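Local coordinates for protein trilobed Protease (Pyrococcus furiosus, PDB 2GOP) that is probably a proteolytic enzyme, of which this chain is the seven-bladed beta-propeller domain, with an open Velcro topology, at residues S97-I100 against L101-K104; N112-S115 against R116-L119. All blocks are in the same frame, centred on the assembly; numbering follows the deposited sequence.

Contact 1: residues S97-I100 against L101-K104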
loop_
_atom_site.group_PDB
_atom_site.type_symbol
_atom_site.label_atom_id
_atom_site.label_comp_id
_atom_site.label_asym_id
_atom_site.label_seq_id
_atom_site.Cartn_x
_atom_site.Cartn_y
_atom_site.Cartn_z
ATOM N N SER A 97 -21.928 -15.833 23.996
ATOM C CA SER A 97 -20.776 -15.679 23.108
ATOM C C SER A 97 -19.590 -16.512 23.594
ATOM O O SER A 97 -19.469 -16.806 24.790
ATOM C CB SER A 97 -20.393 -14.205 22.972
ATOM O OG SER A 97 -19.951 -13.652 24.197
ATOM N N LYS A 98 -18.736 -16.915 22.656
ATOM C CA LYS A 98 -17.554 -17.683 22.991
ATOM C C LYS A 98 -16.425 -17.417 22.016
ATOM O O LYS A 98 -16.655 -17.068 20.856
ATOM C CB LYS A 98 -17.862 -19.187 22.988
ATOM C CG LYS A 98 -18.441 -19.696 21.674
ATOM C CD LYS A 98 -17.899 -21.076 21.315
ATOM C CE LYS A 98 -18.762 -21.761 20.256
ATOM N NZ LYS A 98 -19.311 -20.825 19.232
ATOM N N LYS A 99 -15.205 -17.603 22.506
ATOM C CA LYS A 99 -14.010 -17.584 21.682
ATOM C C LYS A 99 -14.007 -18.859 20.838
ATOM O O LYS A 99 -14.213 -19.950 21.368
ATOM C CB LYS A 99 -12.794 -17.533 22.607
ATOM C CG LYS A 99 -11.430 -17.622 21.964
ATOM C CD LYS A 99 -10.393 -17.905 23.056
ATOM C CE LYS A 99 -8.983 -17.972 22.506
ATOM N NZ LYS A 99 -8.013 -18.298 23.584
ATOM N N ILE A 100 -13.793 -18.727 19.528
ATOM C CA ILE A 100 -13.719 -19.903 18.654
ATOM C C ILE A 100 -12.339 -20.150 18.047
ATOM O O ILE A 100 -12.072 -21.245 17.558
ATOM C CB ILE A 100 -14.768 -19.853 17.532
ATOM C CG1 ILE A 100 -14.471 -18.721 16.535
ATOM C CG2 ILE A 100 -16.145 -19.724 18.132
ATOM C CD1 ILE A 100 -15.171 -18.881 15.172
ATOM N N LEU A 101 -11.461 -19.155 18.101
ATOM C CA LEU A 101 -10.152 -19.256 17.473
ATOM C C LEU A 101 -9.186 -18.230 18.038
ATOM O O LEU A 101 -9.582 -17.145 18.439
ATOM C CB LEU A 101 -10.280 -19.030 15.963
ATOM C CG LEU A 101 -8.990 -19.164 15.150
ATOM C CD1 LEU A 101 -8.809 -20.616 14.733
ATOM C CD2 LEU A 101 -9.022 -18.228 13.962
ATOM N N GLU A 102 -7.913 -18.599 18.039
ATOM C CA GLU A 102 -6.818 -17.734 18.435
ATOM C C GLU A 102 -5.807 -17.649 17.291
ATOM O O GLU A 102 -5.460 -18.665 16.678
ATOM C CB GLU A 102 -6.143 -18.310 19.682
ATOM C CG GLU A 102 -5.405 -17.289 20.512
ATOM C CD GLU A 102 -4.944 -17.842 21.849
ATOM O OE1 GLU A 102 -5.627 -18.736 22.396
ATOM O OE2 GLU A 102 -3.902 -17.373 22.356
ATOM N N ALA A 103 -5.340 -16.440 17.003
ATOM C CA ALA A 103 -4.319 -16.238 15.978
ATOM C C ALA A 103 -3.485 -15.010 16.294
ATOM O O ALA A 103 -3.881 -14.176 17.094
ATOM C CB ALA A 103 -4.960 -16.105 14.605
ATOM N N LYS A 104 -2.333 -14.904 15.647
ATOM C CA LYS A 104 -1.429 -13.781 15.849
ATOM C C LYS A 104 -2.097 -12.519 15.320
ATOM O O LYS A 104 -2.227 -11.528 16.032
ATOM C CB LYS A 104 -0.104 -14.043 15.123
ATOM C CG LYS A 104 1.067 -13.179 15.557
ATOM C CD LYS A 104 2.316 -13.543 14.741
ATOM C CE LYS A 104 3.596 -12.882 15.273
ATOM N NZ LYS A 104 4.273 -13.664 16.354
#
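Lys99 and Glu102 join in a salt bridge across a classic beta bulge in strand 96-103, the fourth strand, at one edge of a four-stranded propeller blade. At the bulge Ile100 and Leu101 both face Ile87 of strand 84-91, and both make backbone hydrogen bonds with it. The extra residue puts Lys99 and Glu102, three apart in sequence, on the same face of the strand. The strand changes course there: the axes of 97-100 and 101-103 make an angle of 47°. Lys99 carries CG anti to its N (chi1 175°) and stays extended, which takes the ammonium along the strand to the carboxylate. The two side chains run obliquely across each other. Lys99 CE also lies 4.0 Å from Glu102 CB, so the aliphatic parts also touch. The carboxylate has a second salt bridge, from its OE2 to Lys82 NZ, so each oxygen has a lysine partner. On the other face Ile100 CG1 packs 4.2 Å from Leu101 CB. These two side chains turn to the next blade, where Ile100 touches Leu118 and Phe157 and Leu101 touches Ile120 and Trp155. In the salt bridge, Lys99 NZ comes to Glu102 OE1 at 2.7 Å from above the carboxylate plane, 53° out of it.

Contact 2: residues N112-S115 against R116-L119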
loop_
_atom_site.group_PDB
_atom_site.type_symbol
_atom_site.label_atom_id
_atom_site.label_comp_id
_atom_site.label_asym_id
_atom_site.label_seq_id
_atom_site.Cartn_x
_atom_site.Cartn_y
_atom_site.Cartn_z
ATOM N N ASN A 112 -20.287 -17.069 5.403
ATOM C CA ASN A 112 -20.944 -17.706 4.274
ATOM C C ASN A 112 -22.425 -17.294 4.228
ATOM O O ASN A 112 -23.019 -16.968 5.255
ATOM C CB ASN A 112 -20.803 -19.227 4.399
ATOM C CG ASN A 112 -21.397 -19.964 3.222
ATOM O OD1 ASN A 112 -22.617 -19.996 3.061
ATOM N ND2 ASN A 112 -20.541 -20.553 2.383
ATOM N N GLU A 113 -23.011 -17.294 3.032
ATOM C CA GLU A 113 -24.439 -16.990 2.814
ATOM C C GLU A 113 -25.362 -17.825 3.699
ATOM O O GLU A 113 -26.508 -17.456 3.962
ATOM C CB GLU A 113 -24.824 -17.283 1.359
ATOM C CG GLU A 113 -24.288 -16.298 0.325
ATOM C CD GLU A 113 -24.454 -16.796 -1.111
ATOM O OE1 GLU A 113 -25.116 -17.842 -1.320
ATOM O OE2 GLU A 113 -23.912 -16.147 -2.031
ATOM N N ASP A 114 -24.882 -18.993 4.119
ATOM C CA ASP A 114 -25.689 -19.892 4.958
ATOM C C ASP A 114 -25.749 -19.530 6.453
ATOM O O ASP A 114 -26.363 -20.265 7.236
ATOM C CB ASP A 114 -25.243 -21.355 4.776
ATOM C CG ASP A 114 -23.846 -21.641 5.315
ATOM O OD1 ASP A 114 -23.256 -20.803 6.021
ATOM O OD2 ASP A 114 -23.332 -22.743 5.026
ATOM N N SER A 115 -25.098 -18.434 6.858
ATOM C CA SER A 115 -25.080 -17.988 8.268
ATOM C C SER A 115 -24.594 -19.080 9.220
ATOM O O SER A 115 -24.943 -19.079 10.397
ATOM C CB SER A 115 -26.477 -17.522 8.727
ATOM O OG SER A 115 -27.002 -16.540 7.876
ATOM N N ARG A 116 -23.814 -20.020 8.704
ATOM C CA ARG A 116 -23.306 -21.131 9.509
ATOM C C ARG A 116 -21.787 -21.231 9.379
ATOM O O ARG A 116 -21.088 -21.343 10.394
ATOM C CB ARG A 116 -24.005 -22.428 9.090
ATOM C CG ARG A 116 -23.406 -23.689 9.631
ATOM C CD ARG A 116 -23.988 -24.920 8.932
ATOM N NE ARG A 116 -22.914 -25.852 8.593
ATOM C CZ ARG A 116 -22.566 -26.224 7.358
ATOM N NH1 ARG A 116 -23.238 -25.813 6.281
ATOM N NH2 ARG A 116 -21.545 -27.068 7.200
ATOM N N LYS A 117 -21.270 -21.178 8.151
ATOM C CA LYS A 117 -19.820 -21.203 7.945
ATOM C C LYS A 117 -19.188 -19.807 7.986
ATOM O O LYS A 117 -19.759 -18.821 7.496
ATOM C CB LYS A 117 -19.465 -21.892 6.634
ATOM C CG LYS A 117 -19.970 -23.336 6.549
ATOM C CD LYS A 117 -19.352 -24.097 5.377
ATOM C CE LYS A 117 -19.774 -23.558 4.002
ATOM N NZ LYS A 117 -21.203 -23.822 3.644
ATOM N N LEU A 118 -17.978 -19.758 8.533
ATOM C CA LEU A 118 -17.252 -18.523 8.741
ATOM C C LEU A 118 -15.825 -18.663 8.175
ATOM O O LEU A 118 -15.094 -19.603 8.527
ATOM C CB LEU A 118 -17.244 -18.237 10.240
ATOM C CG LEU A 118 -16.797 -16.890 10.798
ATOM C CD1 LEU A 118 -17.562 -15.721 10.173
ATOM C CD2 LEU A 118 -16.957 -16.922 12.321
ATOM N N LEU A 119 -15.454 -17.760 7.263
ATOM C CA LEU A 119 -14.107 -17.730 6.684
ATOM C C LEU A 119 -13.243 -16.741 7.453
ATOM O O LEU A 119 -13.554 -15.549 7.513
ATOM C CB LEU A 119 -14.131 -17.317 5.212
ATOM C CG LEU A 119 -12.743 -17.200 4.535
ATOM C CD1 LEU A 119 -12.044 -18.568 4.502
ATOM C CD2 LEU A 119 -12.846 -16.586 3.135
#
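Asn112 to Ser115 form a type I beta turn, and Asn112 N bonds to Lys117 O at 2.8 Å to close the hairpin between strands 105-111 and 117-123. Asn112 also makes an Asx turn: its OD1 accepts from Asp114 N at 2.7 Å, in the carbonyl plane and on a lone pair. Asp114 then reaches forward. Its chi1 of 67° sets CG between the backbone N and the carbonyl carbon, which turns the carboxylate to the residues that follow the turn. Asp114 OD1 takes two backbone bonds from the same face of its plane. Arg116 N lies 2.9 Å from Asp114 OD1, well above the carboxylate plane. Lys117 N, also 2.9 Å from Asp114 OD1, comes on the syn side in a nearly straight bond of 170°. Asp114 OD2 takes the charges: Lys117 NZ lies 2.8 Å from it, on the syn side but tilted out of the carboxylate plane, and Arg116 NH1 is at 3.3 Å. The carboxylate and guanidinium planes are 51° apart. Lys117 CG lies over the centre of one guanidinium face. Lys117 bends at chi3 and chi4, and its CE comes 3.5 Å from Asn112 ND2. Asp181 binds both Lys117 NZ and Asn112 ND2. Arg116 NE pairs with Asp158, at the end of strand 151-158. Ser115 OG bonds to Asp69 N in the preceding blade, while Asn112 and Lys117 pack on Trp178 of strand 175-179 in the following one.

How the contacts relate
Contact 1 comes first along the chain and contact 2 follows in series, with strand 105-111 between them. Their centres are about 16 Å apart. They belong to successive blades of the propeller. Contact 1 is on strand 96-103, the last strand of the sheet that starts with 62-66. Contact 2 is at the hairpin joining the first two strands, 105-111 and 117-123, of the next sheet. The centre of contact 1 lies about 19 Å from the centre of the chain, that of contact 2 about 15 Å. They touch where Ile100 CD1 packs 3.9 Å from Leu118 CD2. The outer strand of one blade is thus packed against the second strand of the next, part of the interface between the two blades.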